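Local coordinates for protein probable benzoylformate decarboxylase (Rhodococcus jostii, PDB 7ORX) that binds thiamine diphosphate together with a metal ion, as a four-chain member of the thiamine-diphosphate-dependent enzyme family, at residues I374-T380 with G396-P401; C243-R248 with W387-S393; V425-D431 with V452-N458. All coordinates share one frame; numbering follows the deposited sequence.

Interaction 1: residues I374-T380 with G396-P401. With TPP (thiamine diphosphate), chain I.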
loop_
_atom_site.group_PDB
_atom_site.type_symbol
_atom_site.label_atom_id
_atom_site.label_comp_id
_atom_site.label_asym_id
_atom_site.label_seq_id
_atom_site.Cartn_x
_atom_site.Cartn_y
_atom_site.Cartn_z
ATOM N N ILE C 374 18.738 -34.397 -9.491
ATOM C CA ILE C 374 18.031 -33.297 -8.782
ATOM C C ILE C 374 16.538 -33.619 -8.753
ATOM O O ILE C 374 15.985 -33.794 -9.839
ATOM C CB ILE C 374 18.255 -31.975 -9.545
ATOM C CG1 ILE C 374 19.737 -31.608 -9.591
ATOM C CG2 ILE C 374 17.407 -30.861 -8.962
ATOM C CD1 ILE C 374 20.045 -30.408 -10.397
ATOM N N TYR C 375 15.885 -33.657 -7.590
ATOM C CA TYR C 375 14.434 -33.952 -7.535
ATOM C C TYR C 375 13.664 -32.668 -7.289
ATOM O O TYR C 375 13.866 -32.073 -6.254
ATOM C CB TYR C 375 14.115 -35.023 -6.487
ATOM C CG TYR C 375 14.803 -36.336 -6.763
ATOM C CD1 TYR C 375 14.288 -37.266 -7.648
ATOM C CD2 TYR C 375 16.022 -36.620 -6.191
ATOM C CE1 TYR C 375 14.948 -38.465 -7.905
ATOM C CE2 TYR C 375 16.700 -37.792 -6.449
ATOM C CZ TYR C 375 16.165 -38.732 -7.296
ATOM O OH TYR C 375 16.871 -39.885 -7.515
ATOM N N VAL C 376 12.776 -32.293 -8.198
ATOM C CA VAL C 376 11.802 -31.206 -7.931
ATOM C C VAL C 376 10.466 -31.855 -7.565
ATOM O O VAL C 376 9.787 -32.386 -8.450
ATOM C CB VAL C 376 11.682 -30.250 -9.122
ATOM C CG1 VAL C 376 10.611 -29.201 -8.918
ATOM C CG2 VAL C 376 13.006 -29.574 -9.437
ATOM N N ASN C 377 10.120 -31.798 -6.284
ATOM C CA ASN C 377 8.968 -32.455 -5.626
ATOM C C ASN C 377 7.801 -31.483 -5.495
ATOM O O ASN C 377 7.997 -30.420 -4.973
ATOM C CB ASN C 377 9.376 -32.895 -4.227
ATOM C CG ASN C 377 8.396 -33.863 -3.629
ATOM O OD1 ASN C 377 7.198 -33.640 -3.699
ATOM N ND2 ASN C 377 8.882 -34.963 -3.089
ATOM N N GLU C 378 6.609 -31.852 -5.927
ATOM C CA GLU C 378 5.375 -31.094 -5.623
ATOM C C GLU C 378 4.263 -32.125 -5.484
ATOM O O GLU C 378 3.351 -32.150 -6.305
ATOM C CB GLU C 378 5.125 -30.049 -6.702
ATOM C CG GLU C 378 4.040 -29.046 -6.319
ATOM C CD GLU C 378 3.861 -27.901 -7.321
ATOM O OE1 GLU C 378 4.287 -26.732 -6.975
ATOM O OE2 GLU C 378 3.372 -28.168 -8.477
ATOM N N SER C 379 4.436 -33.020 -4.525
ATOM C CA SER C 379 3.571 -34.206 -4.268
ATOM C C SER C 379 3.267 -34.169 -2.779
ATOM O O SER C 379 4.144 -34.605 -1.978
ATOM C CB SER C 379 4.232 -35.497 -4.667
ATOM O OG SER C 379 3.377 -36.607 -4.418
ATOM N N THR C 380 2.126 -33.586 -2.431
ATOM C CA THR C 380 1.914 -33.016 -1.086
ATOM C C THR C 380 1.701 -34.144 -0.073
ATOM O O THR C 380 2.262 -34.018 1.029
ATOM C CB THR C 380 0.888 -31.881 -1.189
ATOM O OG1 THR C 380 -0.145 -32.297 -2.060
ATOM C CG2 THR C 380 1.485 -30.619 -1.786
ATOM N N GLY C 396 22.048 -29.359 -3.758
ATOM C CA GLY C 396 21.046 -29.019 -4.773
ATOM C C GLY C 396 20.329 -30.246 -5.319
ATOM O O GLY C 396 19.985 -30.200 -6.499
ATOM N N SER C 397 20.015 -31.226 -4.468
ATOM C CA SER C 397 19.375 -32.496 -4.875
ATOM C C SER C 397 17.856 -32.506 -4.683
ATOM O O SER C 397 17.232 -33.423 -5.250
ATOM C CB SER C 397 19.990 -33.639 -4.160
ATOM O OG SER C 397 21.340 -33.778 -4.559
ATOM N N TYR C 398 17.277 -31.546 -3.963
ATOM C CA TYR C 398 15.829 -31.482 -3.637
ATOM C C TYR C 398 15.352 -30.020 -3.649
ATOM O O TYR C 398 15.982 -29.180 -3.012
ATOM C CB TYR C 398 15.576 -32.114 -2.266
ATOM C CG TYR C 398 14.127 -32.204 -1.857
ATOM C CD1 TYR C 398 13.350 -33.260 -2.267
ATOM C CD2 TYR C 398 13.517 -31.243 -1.070
ATOM C CE1 TYR C 398 12.022 -33.364 -1.919
ATOM C CE2 TYR C 398 12.174 -31.326 -0.715
ATOM C CZ TYR C 398 11.432 -32.403 -1.139
ATOM O OH TYR C 398 10.110 -32.531 -0.830
ATOM N N TYR C 399 14.255 -29.766 -4.351
ATOM C CA TYR C 399 13.483 -28.505 -4.320
ATOM C C TYR C 399 12.000 -28.869 -4.162
ATOM O O TYR C 399 11.524 -29.749 -4.809
ATOM C CB TYR C 399 13.744 -27.649 -5.565
ATOM C CG TYR C 399 15.200 -27.355 -5.743
ATOM C CD1 TYR C 399 15.813 -26.361 -5.037
ATOM C CD2 TYR C 399 15.991 -28.125 -6.558
ATOM C CE1 TYR C 399 17.170 -26.096 -5.154
ATOM C CE2 TYR C 399 17.352 -27.897 -6.683
ATOM C CZ TYR C 399 17.937 -26.869 -5.989
ATOM O OH TYR C 399 19.256 -26.699 -6.159
ATOM N N PHE C 400 11.307 -28.151 -3.285
ATOM C CA PHE C 400 9.853 -28.240 -3.023
ATOM C C PHE C 400 9.370 -26.797 -2.839
ATOM O O PHE C 400 10.065 -25.981 -2.270
ATOM C CB PHE C 400 9.629 -29.157 -1.810
ATOM C CG PHE C 400 8.197 -29.293 -1.379
ATOM C CD1 PHE C 400 7.543 -28.277 -0.736
ATOM C CD2 PHE C 400 7.475 -30.438 -1.655
ATOM C CE1 PHE C 400 6.212 -28.400 -0.363
ATOM C CE2 PHE C 400 6.138 -30.559 -1.302
ATOM C CZ PHE C 400 5.499 -29.526 -0.675
ATOM N N PRO C 401 8.154 -26.440 -3.281
ATOM C CA PRO C 401 7.692 -25.062 -3.198
ATOM C C PRO C 401 7.743 -24.534 -1.762
ATOM O O PRO C 401 7.096 -25.115 -0.907
ATOM C CB PRO C 401 6.234 -25.118 -3.707
ATOM C CG PRO C 401 5.862 -26.572 -3.676
ATOM C CD PRO C 401 7.153 -27.313 -3.904
HETATM N "N1'" TPP I . -3.917 -23.864 -4.580
HETATM C "C2'" TPP I . -2.615 -23.554 -4.616
HETATM C CM2 TPP I . -2.147 -22.595 -5.660
HETATM N "N3'" TPP I . -1.699 -24.033 -3.775
HETATM C "C4'" TPP I . -2.115 -24.882 -2.822
HETATM N "N4'" TPP I . -1.173 -25.341 -1.987
HETATM C "C5'" TPP I . -3.468 -25.283 -2.711
HETATM C "C6'" TPP I . -4.328 -24.713 -3.630
HETATM C "C7'" TPP I . -3.964 -26.263 -1.658
HETATM N N3 TPP I . -3.470 -27.648 -1.849
HETATM C C2 TPP I . -2.568 -28.198 -1.032
HETATM S S1 TPP I . -2.223 -29.835 -1.410
HETATM C C5 TPP I . -3.361 -29.746 -2.721
HETATM C C4 TPP I . -3.880 -28.500 -2.877
HETATM C CM4 TPP I . -4.815 -28.069 -3.969
HETATM C C6 TPP I . -3.719 -30.976 -3.509
HETATM C C7 TPP I . -2.760 -31.276 -4.623
HETATM O O7 TPP I . -2.304 -32.627 -4.421
HETATM P PA TPP I . -1.623 -33.460 -5.600
HETATM O O1A TPP I . -0.660 -32.752 -6.496
HETATM O O2A TPP I . -2.777 -34.116 -6.280
HETATM O O3A TPP I . -0.818 -34.469 -4.649
HETATM P PB TPP I . -1.389 -35.488 -3.513
HETATM O O1B TPP I . -0.207 -36.250 -2.936
HETATM O O2B TPP I . -2.119 -34.652 -2.483
HETATM O O3B TPP I . -2.331 -36.389 -4.282
#
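Parallel beta pairing joins Tyr375, Val376 and Asn377 to Ser397, Tyr398 and Tyr399, setting short strand 398-399 against strand 374-378 at one margin of the C-terminal domain's parallel sheet. Helix 383-389 lies between the two in the chain and makes the unit beta-alpha-beta. The ladder is short: Tyr375 N donates to Ser397 O (2.7 Å), Tyr399 N to Tyr375 O (3.0 Å) and Asn377 N to Tyr399 O (2.9 Å).

Side chains fill in around these bonds. The CG2 branch of Ile374 meets the edge of the Tyr399 ring, near its plane, at CE2 (3.7 Å), while the Tyr398 ring crosses the Asn377 side chain at a slant, its OH 3.5 Å from Asn377 CB. With CG anti to the backbone N (chi1 -166°), Asn377 turns OD1 forward along its own chain, where it accepts from Ser379 N (2.9 Å) in an Asx turn; the same OD1 lies in the plane of the Phe400 ring, at its edge.

The turn closes just where the strand ends, at Glu378. Beyond it, Thr380 OG1 donates a weak hydrogen bond to O2B of thiamine diphosphate; the backbone pairing and the Asx turn thus probably help to place Thr380 at the diphosphate.

Interaction 2: residues C243-R248 with W387-S393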
loop_
_atom_site.group_PDB
_atom_site.type_symbol
_atom_site.label_atom_id
_atom_site.label_comp_id
_atom_site.label_asym_id
_atom_site.label_seq_id
_atom_site.Cartn_x
_atom_site.Cartn_y
_atom_site.Cartn_z
ATOM N N CYS C 243 17.136 -29.821 0.491
ATOM C CA CYS C 243 17.756 -30.839 1.344
ATOM C C CYS C 243 19.173 -30.393 1.679
ATOM O O CYS C 243 20.028 -30.315 0.804
ATOM C CB CYS C 243 17.817 -32.184 0.647
ATOM S SG CYS C 243 18.674 -33.406 1.667
ATOM N N PRO C 244 19.434 -30.012 2.932
ATOM C CA PRO C 244 20.728 -29.476 3.320
ATOM C C PRO C 244 21.764 -30.474 3.831
ATOM O O PRO C 244 22.812 -30.071 4.338
ATOM C CB PRO C 244 20.331 -28.558 4.480
ATOM C CG PRO C 244 19.208 -29.313 5.132
ATOM C CD PRO C 244 18.422 -29.858 3.969
ATOM N N PHE C 245 21.494 -31.759 3.701
ATOM C CA PHE C 245 22.369 -32.772 4.340
ATOM C C PHE C 245 22.230 -34.100 3.625
ATOM O O PHE C 245 21.147 -34.414 3.151
ATOM C CB PHE C 245 21.918 -32.932 5.785
ATOM C CG PHE C 245 22.948 -33.511 6.697
ATOM C CD1 PHE C 245 23.967 -32.719 7.188
ATOM C CD2 PHE C 245 22.848 -34.817 7.121
ATOM C CE1 PHE C 245 24.910 -33.237 8.055
ATOM C CE2 PHE C 245 23.789 -35.335 8.004
ATOM C CZ PHE C 245 24.833 -34.549 8.458
ATOM N N PRO C 246 23.289 -34.930 3.564
ATOM C CA PRO C 246 23.162 -36.266 2.967
ATOM C C PRO C 246 22.137 -37.120 3.746
ATOM O O PRO C 246 22.277 -37.252 4.921
ATOM C CB PRO C 246 24.588 -36.849 3.037
ATOM C CG PRO C 246 25.517 -35.751 3.488
ATOM C CD PRO C 246 24.639 -34.643 4.055
ATOM N N THR C 247 21.122 -37.675 3.092
ATOM C CA THR C 247 20.038 -38.457 3.768
ATOM C C THR C 247 20.497 -39.841 4.223
ATOM O O THR C 247 19.680 -40.487 4.881
ATOM C CB THR C 247 18.794 -38.655 2.894
ATOM O OG1 THR C 247 19.093 -39.538 1.810
ATOM C CG2 THR C 247 18.249 -37.325 2.411
ATOM N N ARG C 248 21.709 -40.291 3.884
ATOM C CA ARG C 248 22.183 -41.630 4.358
ATOM C C ARG C 248 23.441 -41.431 5.220
ATOM O O ARG C 248 24.196 -42.354 5.458
ATOM C CB ARG C 248 22.391 -42.632 3.212
ATOM C CG ARG C 248 21.178 -42.818 2.316
ATOM C CD ARG C 248 19.968 -43.354 3.067
ATOM N NE ARG C 248 20.150 -44.772 3.443
ATOM C CZ ARG C 248 19.470 -45.375 4.426
ATOM N NH1 ARG C 248 18.550 -44.709 5.102
ATOM N NH2 ARG C 248 19.698 -46.637 4.744
ATOM N N TRP C 387 11.133 -39.333 2.164
ATOM C CA TRP C 387 12.309 -39.143 3.050
ATOM C C TRP C 387 12.794 -40.492 3.576
ATOM O O TRP C 387 13.998 -40.651 3.864
ATOM C CB TRP C 387 11.968 -38.137 4.148
ATOM C CG TRP C 387 11.837 -36.759 3.583
ATOM C CD1 TRP C 387 10.709 -36.007 3.444
ATOM C CD2 TRP C 387 12.902 -35.986 3.018
ATOM N NE1 TRP C 387 11.007 -34.804 2.862
ATOM C CE2 TRP C 387 12.340 -34.771 2.584
ATOM C CE3 TRP C 387 14.282 -36.183 2.902
ATOM C CZ2 TRP C 387 13.109 -33.774 2.019
ATOM C CZ3 TRP C 387 15.045 -35.186 2.355
ATOM C CH2 TRP C 387 14.461 -34.000 1.919
ATOM N N SER C 388 11.891 -41.445 3.667
ATOM C CA SER C 388 12.185 -42.787 4.232
ATOM C C SER C 388 12.826 -43.652 3.143
ATOM O O SER C 388 13.297 -44.739 3.447
ATOM C CB SER C 388 10.933 -43.413 4.808
ATOM O OG SER C 388 10.102 -43.876 3.763
ATOM N N GLN C 389 12.909 -43.143 1.914
ATOM C CA GLN C 389 13.158 -43.990 0.727
ATOM C C GLN C 389 14.176 -43.350 -0.237
ATOM O O GLN C 389 14.605 -44.067 -1.104
ATOM C CB GLN C 389 11.788 -44.258 0.112
ATOM C CG GLN C 389 11.655 -45.635 -0.515
ATOM C CD GLN C 389 11.692 -46.769 0.484
ATOM O OE1 GLN C 389 12.379 -47.754 0.285
ATOM N NE2 GLN C 389 10.931 -46.658 1.552
ATOM N N MET C 390 14.634 -42.098 -0.075
ATOM C CA MET C 390 15.539 -41.485 -1.084
ATOM C C MET C 390 16.960 -41.370 -0.557
ATOM O O MET C 390 17.103 -41.190 0.678
ATOM C CB MET C 390 15.017 -40.112 -1.492
ATOM C CG MET C 390 13.728 -40.230 -2.282
ATOM S SD MET C 390 14.009 -41.067 -3.833
ATOM C CE MET C 390 14.285 -39.645 -4.872
ATOM N N ASP C 391 17.946 -41.486 -1.471
ATOM C CA ASP C 391 19.409 -41.375 -1.169
ATOM C C ASP C 391 19.971 -40.151 -1.892
ATOM O O ASP C 391 20.576 -40.304 -2.949
ATOM C CB ASP C 391 20.206 -42.640 -1.529
ATOM C CG ASP C 391 21.698 -42.626 -1.190
ATOM O OD1 ASP C 391 22.196 -41.612 -0.639
ATOM O OD2 ASP C 391 22.365 -43.642 -1.494
ATOM N N LEU C 392 19.806 -38.993 -1.276
ATOM C CA LEU C 392 20.297 -37.667 -1.748
ATOM C C LEU C 392 21.642 -37.395 -1.093
ATOM O O LEU C 392 21.707 -37.493 0.125
ATOM C CB LEU C 392 19.276 -36.616 -1.311
ATOM C CG LEU C 392 18.018 -36.465 -2.160
ATOM C CD1 LEU C 392 17.621 -37.749 -2.810
ATOM C CD2 LEU C 392 16.865 -35.944 -1.330
ATOM N N SER C 393 22.686 -37.060 -1.840
ATOM C CA SER C 393 24.041 -36.922 -1.231
ATOM C C SER C 393 24.855 -35.751 -1.791
ATOM O O SER C 393 26.025 -35.675 -1.454
ATOM C CB SER C 393 24.805 -38.226 -1.356
ATOM O OG SER C 393 25.105 -38.519 -2.706
#
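Two backbone groups grip the hydroxyl of Thr247: OG1 donates to Met390 O (2.8 Å) and accepts from Leu392 N (3.2 Å). A third bond, from Thr247 N to Leu392 O (3.0 Å), comes in nearly in line with the carbonyl, so this single residue holds both the backbone N-H and the C=O of Leu392. Pro246 CA adds a CA-H...O contact to the same oxygen. What puts OG1 there is the first torsion (chi1 69°), which sets the hydroxyl between the backbone N and the carbonyl carbon and leaves the methyl trans to the carbonyl carbon. CG2 thereby reaches the edge of the Trp387 indole at CZ3 (3.9 Å) and rests against Leu392 CB.

Such a clasp illustrates how a loop can tie two domains of a multidomain enzyme. Residues 243-248 follow strand 234-236 of the Rossmann-like central domain, whereas 387-393 span the last part of helix 383-389 and the loop after it, in the C-terminal cofactor-binding domain.

Cys243 extends the apolar side of the joint. Its CB lies 4.0 Å from Trp387 CH2, and SG sits beside the six-membered ring, 5.3 Å from the centroid and at the edge, a sulfur-aromatic contact. At the outer end, the aliphatic CG of Arg248 packs against Asp391 OD1 (3.4 Å). The charged atoms are not in contact, Arg248 NE lying 5.5 Å from Asp391 OD2; the bent arginine chain instead carries NH2 to the backbone oxygen of Gly344, with Phe346 as its cation-pi partner.

Interaction 3: residues V425-D431 with V452-N458. With NA (sodium ion), chain J; TPP (thiamine diphosphate), chain I.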
loop_
_atom_site.group_PDB
_atom_site.type_symbol
_atom_site.label_atom_id
_atom_site.label_comp_id
_atom_site.label_asym_id
_atom_site.label_seq_id
_atom_site.Cartn_x
_atom_site.Cartn_y
_atom_site.Cartn_z
ATOM N N VAL C 425 17.401 -33.776 -13.930
ATOM C CA VAL C 425 16.272 -33.323 -13.080
ATOM C C VAL C 425 15.121 -34.315 -13.255
ATOM O O VAL C 425 14.722 -34.585 -14.407
ATOM C CB VAL C 425 15.844 -31.894 -13.421
ATOM C CG1 VAL C 425 14.594 -31.507 -12.665
ATOM C CG2 VAL C 425 16.959 -30.915 -13.125
ATOM N N ILE C 426 14.585 -34.790 -12.139
ATOM C CA ILE C 426 13.365 -35.629 -12.094
ATOM C C ILE C 426 12.291 -34.863 -11.343
ATOM O O ILE C 426 12.491 -34.585 -10.180
ATOM C CB ILE C 426 13.699 -36.976 -11.436
ATOM C CG1 ILE C 426 14.896 -37.619 -12.134
ATOM C CG2 ILE C 426 12.493 -37.881 -11.451
ATOM C CD1 ILE C 426 15.481 -38.788 -11.395
ATOM N N GLY C 427 11.194 -34.539 -12.002
ATOM C CA GLY C 427 9.999 -33.950 -11.373
ATOM C C GLY C 427 9.134 -35.040 -10.781
ATOM O O GLY C 427 8.905 -36.057 -11.483
ATOM N N LEU C 428 8.719 -34.894 -9.524
ATOM C CA LEU C 428 7.736 -35.794 -8.907
ATOM C C LEU C 428 6.535 -34.956 -8.513
ATOM O O LEU C 428 6.590 -34.349 -7.451
ATOM C CB LEU C 428 8.398 -36.440 -7.697
ATOM C CG LEU C 428 9.654 -37.244 -7.992
ATOM C CD1 LEU C 428 10.427 -37.421 -6.691
ATOM C CD2 LEU C 428 9.305 -38.604 -8.639
ATOM N N ILE C 429 5.544 -34.888 -9.384
ATOM C CA ILE C 429 4.418 -33.924 -9.309
ATOM C C ILE C 429 3.182 -34.752 -9.032
ATOM O O ILE C 429 3.043 -35.775 -9.666
ATOM C CB ILE C 429 4.291 -33.184 -10.655
ATOM C CG1 ILE C 429 5.646 -32.710 -11.195
ATOM C CG2 ILE C 429 3.281 -32.052 -10.589
ATOM C CD1 ILE C 429 6.493 -31.969 -10.207
ATOM N N GLY C 430 2.304 -34.311 -8.144
ATOM C CA GLY C 430 0.975 -34.931 -8.034
ATOM C C GLY C 430 0.091 -34.589 -9.220
ATOM O O GLY C 430 0.372 -33.598 -9.894
ATOM N N ASP C 431 -0.996 -35.336 -9.415
ATOM C CA ASP C 431 -2.013 -35.057 -10.464
ATOM C C ASP C 431 -2.721 -33.719 -10.211
ATOM O O ASP C 431 -3.145 -33.062 -11.184
ATOM C CB ASP C 431 -2.991 -36.233 -10.606
ATOM C CG ASP C 431 -3.875 -36.583 -9.405
ATOM O OD1 ASP C 431 -3.396 -36.446 -8.204
ATOM O OD2 ASP C 431 -5.032 -37.005 -9.686
ATOM N N VAL C 452 12.821 -35.297 -16.867
ATOM C CA VAL C 452 11.854 -36.392 -16.651
ATOM C C VAL C 452 10.792 -35.934 -15.649
ATOM O O VAL C 452 11.166 -35.574 -14.525
ATOM C CB VAL C 452 12.619 -37.624 -16.162
ATOM C CG1 VAL C 452 11.661 -38.786 -15.907
ATOM C CG2 VAL C 452 13.756 -37.955 -17.140
ATOM N N ILE C 453 9.529 -35.962 -16.058
ATOM C CA ILE C 453 8.361 -35.589 -15.222
ATOM C C ILE C 453 7.581 -36.864 -14.876
ATOM O O ILE C 453 7.075 -37.528 -15.786
ATOM C CB ILE C 453 7.504 -34.570 -15.984
ATOM C CG1 ILE C 453 8.301 -33.308 -16.335
ATOM C CG2 ILE C 453 6.262 -34.198 -15.207
ATOM C CD1 ILE C 453 8.773 -32.535 -15.142
ATOM N N ILE C 454 7.476 -37.184 -13.592
ATOM C CA ILE C 454 6.655 -38.308 -13.085
ATOM C C ILE C 454 5.435 -37.715 -12.408
ATOM O O ILE C 454 5.591 -37.061 -11.373
ATOM C CB ILE C 454 7.474 -39.170 -12.127
ATOM C CG1 ILE C 454 8.683 -39.766 -12.840
ATOM C CG2 ILE C 454 6.600 -40.223 -11.507
ATOM C CD1 ILE C 454 9.669 -40.452 -11.897
ATOM N N ILE C 455 4.268 -37.894 -13.004
ATOM C CA ILE C 455 2.972 -37.501 -12.393
ATOM C C ILE C 455 2.571 -38.650 -11.472
ATOM O O ILE C 455 2.431 -39.719 -11.978
ATOM C CB ILE C 455 1.911 -37.266 -13.479
ATOM C CG1 ILE C 455 2.331 -36.225 -14.523
ATOM C CG2 ILE C 455 0.599 -36.902 -12.840
ATOM C CD1 ILE C 455 2.788 -34.929 -13.947
ATOM N N LEU C 456 2.461 -38.441 -10.169
ATOM C CA LEU C 456 1.887 -39.425 -9.243
ATOM C C LEU C 456 0.399 -39.149 -9.246
ATOM O O LEU C 456 0.006 -38.153 -8.648
ATOM C CB LEU C 456 2.444 -39.245 -7.842
ATOM C CG LEU C 456 3.859 -39.755 -7.644
ATOM C CD1 LEU C 456 4.851 -38.819 -8.258
ATOM C CD2 LEU C 456 4.210 -39.854 -6.179
ATOM N N ASN C 457 -0.362 -39.972 -9.966
ATOM C CA ASN C 457 -1.809 -39.773 -10.196
ATOM C C ASN C 457 -2.604 -40.679 -9.257
ATOM O O ASN C 457 -2.764 -41.869 -9.601
ATOM C CB ASN C 457 -2.186 -40.080 -11.644
ATOM C CG ASN C 457 -3.666 -39.870 -11.906
ATOM O OD1 ASN C 457 -4.450 -39.724 -10.970
ATOM N ND2 ASN C 457 -4.049 -39.816 -13.172
ATOM N N ASN C 458 -3.137 -40.134 -8.160
ATOM C CA ASN C 458 -4.017 -40.883 -7.238
ATOM C C ASN C 458 -5.477 -40.412 -7.385
ATOM O O ASN C 458 -6.311 -40.814 -6.569
ATOM C CB ASN C 458 -3.442 -40.933 -5.818
ATOM C CG ASN C 458 -3.200 -39.620 -5.138
ATOM O OD1 ASN C 458 -3.626 -38.584 -5.620
ATOM N ND2 ASN C 458 -2.500 -39.686 -4.015
HETATM NA NA NA J . -3.311 -36.539 -6.060
HETATM N "N1'" TPP I . -3.917 -23.864 -4.580
HETATM C "C2'" TPP I . -2.615 -23.554 -4.616
HETATM C CM2 TPP I . -2.147 -22.595 -5.660
HETATM N "N3'" TPP I . -1.699 -24.033 -3.775
HETATM C "C4'" TPP I . -2.115 -24.882 -2.822
HETATM N "N4'" TPP I . -1.173 -25.341 -1.987
HETATM C "C5'" TPP I . -3.468 -25.283 -2.711
HETATM C "C6'" TPP I . -4.328 -24.713 -3.630
HETATM C "C7'" TPP I . -3.964 -26.263 -1.658
HETATM N N3 TPP I . -3.470 -27.648 -1.849
HETATM C C2 TPP I . -2.568 -28.198 -1.032
HETATM S S1 TPP I . -2.223 -29.835 -1.410
HETATM C C5 TPP I . -3.361 -29.746 -2.721
HETATM C C4 TPP I . -3.880 -28.500 -2.877
HETATM C CM4 TPP I . -4.815 -28.069 -3.969
HETATM C C6 TPP I . -3.719 -30.976 -3.509
HETATM C C7 TPP I . -2.760 -31.276 -4.623
HETATM O O7 TPP I . -2.304 -32.627 -4.421
HETATM P PA TPP I . -1.623 -33.460 -5.600
HETATM O O1A TPP I . -0.660 -32.752 -6.496
HETATM O O2A TPP I . -2.777 -34.116 -6.280
HETATM O O3A TPP I . -0.818 -34.469 -4.649
HETATM P PB TPP I . -1.389 -35.488 -3.513
HETATM O O1B TPP I . -0.207 -36.250 -2.936
HETATM O O2B TPP I . -2.119 -34.652 -2.483
HETATM O O3B TPP I . -2.331 -36.389 -4.282
HETATM O O HOH W 1 -1.181 -37.454 -6.541
#
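The thiamine diphosphate-binding motif of this enzyme family opens with Gly-Asp-Gly and closes with Asn-Asn; here Gly430 and Asp431 stand at the end of one parallel strand, and Asn457 and Asn458 at the end of its neighbour. Strands 425-430 and 452-457 are linked through helix 440-447 as a beta-alpha-beta unit, their axes 26° apart. Bonds alternate along the ladder: Val452 N to Val425 O, Gly427 N to Val452 O (2.7 Å), Ile454 N to Gly427 O, Ile429 N to Ile454 O (2.9 Å) and Leu456 N to Ile429 O. The last rung, Asp431 N to Leu456 O, is weak.

On one face Ile454 lies alongside both Ile426 and Leu428, pointing the same way, with its CD1 3.8 Å from Ile426 CG2 and 3.8 Å from Leu428 CD2. On the other face Ile455 CD1 reaches Ile429 CB, and Ile453 CG2 approaches Ile429 CG1. Gly427 pairs with Ile453 in the register and puts no side chain on that second face.

Beyond the strands the apolar packing gives way to the metal site. A chi1 of 63° folds the Asp431 carboxylate in over its own backbone and directs OD1 to the sodium ion (2.1 Å). The side chain of Asn458, Thr460 O, a water at 2.4 Å and two diphosphate oxygens, O2A and O3B, complete the site. The water appears also to donate to Leu456 O, at a distance too short to be taken literally. Gly430, which has no side chain, lies beside O1A. One cation thus bridges protein oxygens and both phosphates, and probably offsets part of the negative charge that Asp431 and the diphosphate bring together.

How the interactions relate
Along the chain, interaction 2 opens first in the central domain, and its segments alternate with those of interaction 1; interaction 3 follows both. Interactions 1 and 3, with centres about 10 Å apart, belong to one parallel sheet in which strands 374-378 and 425-430 are neighbours, probably bonded through Ile374 O and Ile426 N, and both reach the thiamine diphosphate. Interaction 2 lies about 12 Å from interaction 1 and about 19 Å from interaction 3, centre to centre. It touches the former through Tyr375 on Met390 and Tyr398 on Trp387, and shares the connection containing helix 383-389. The central domain is therefore joined to the sheet margin, while the cofactor sits at the strand ends.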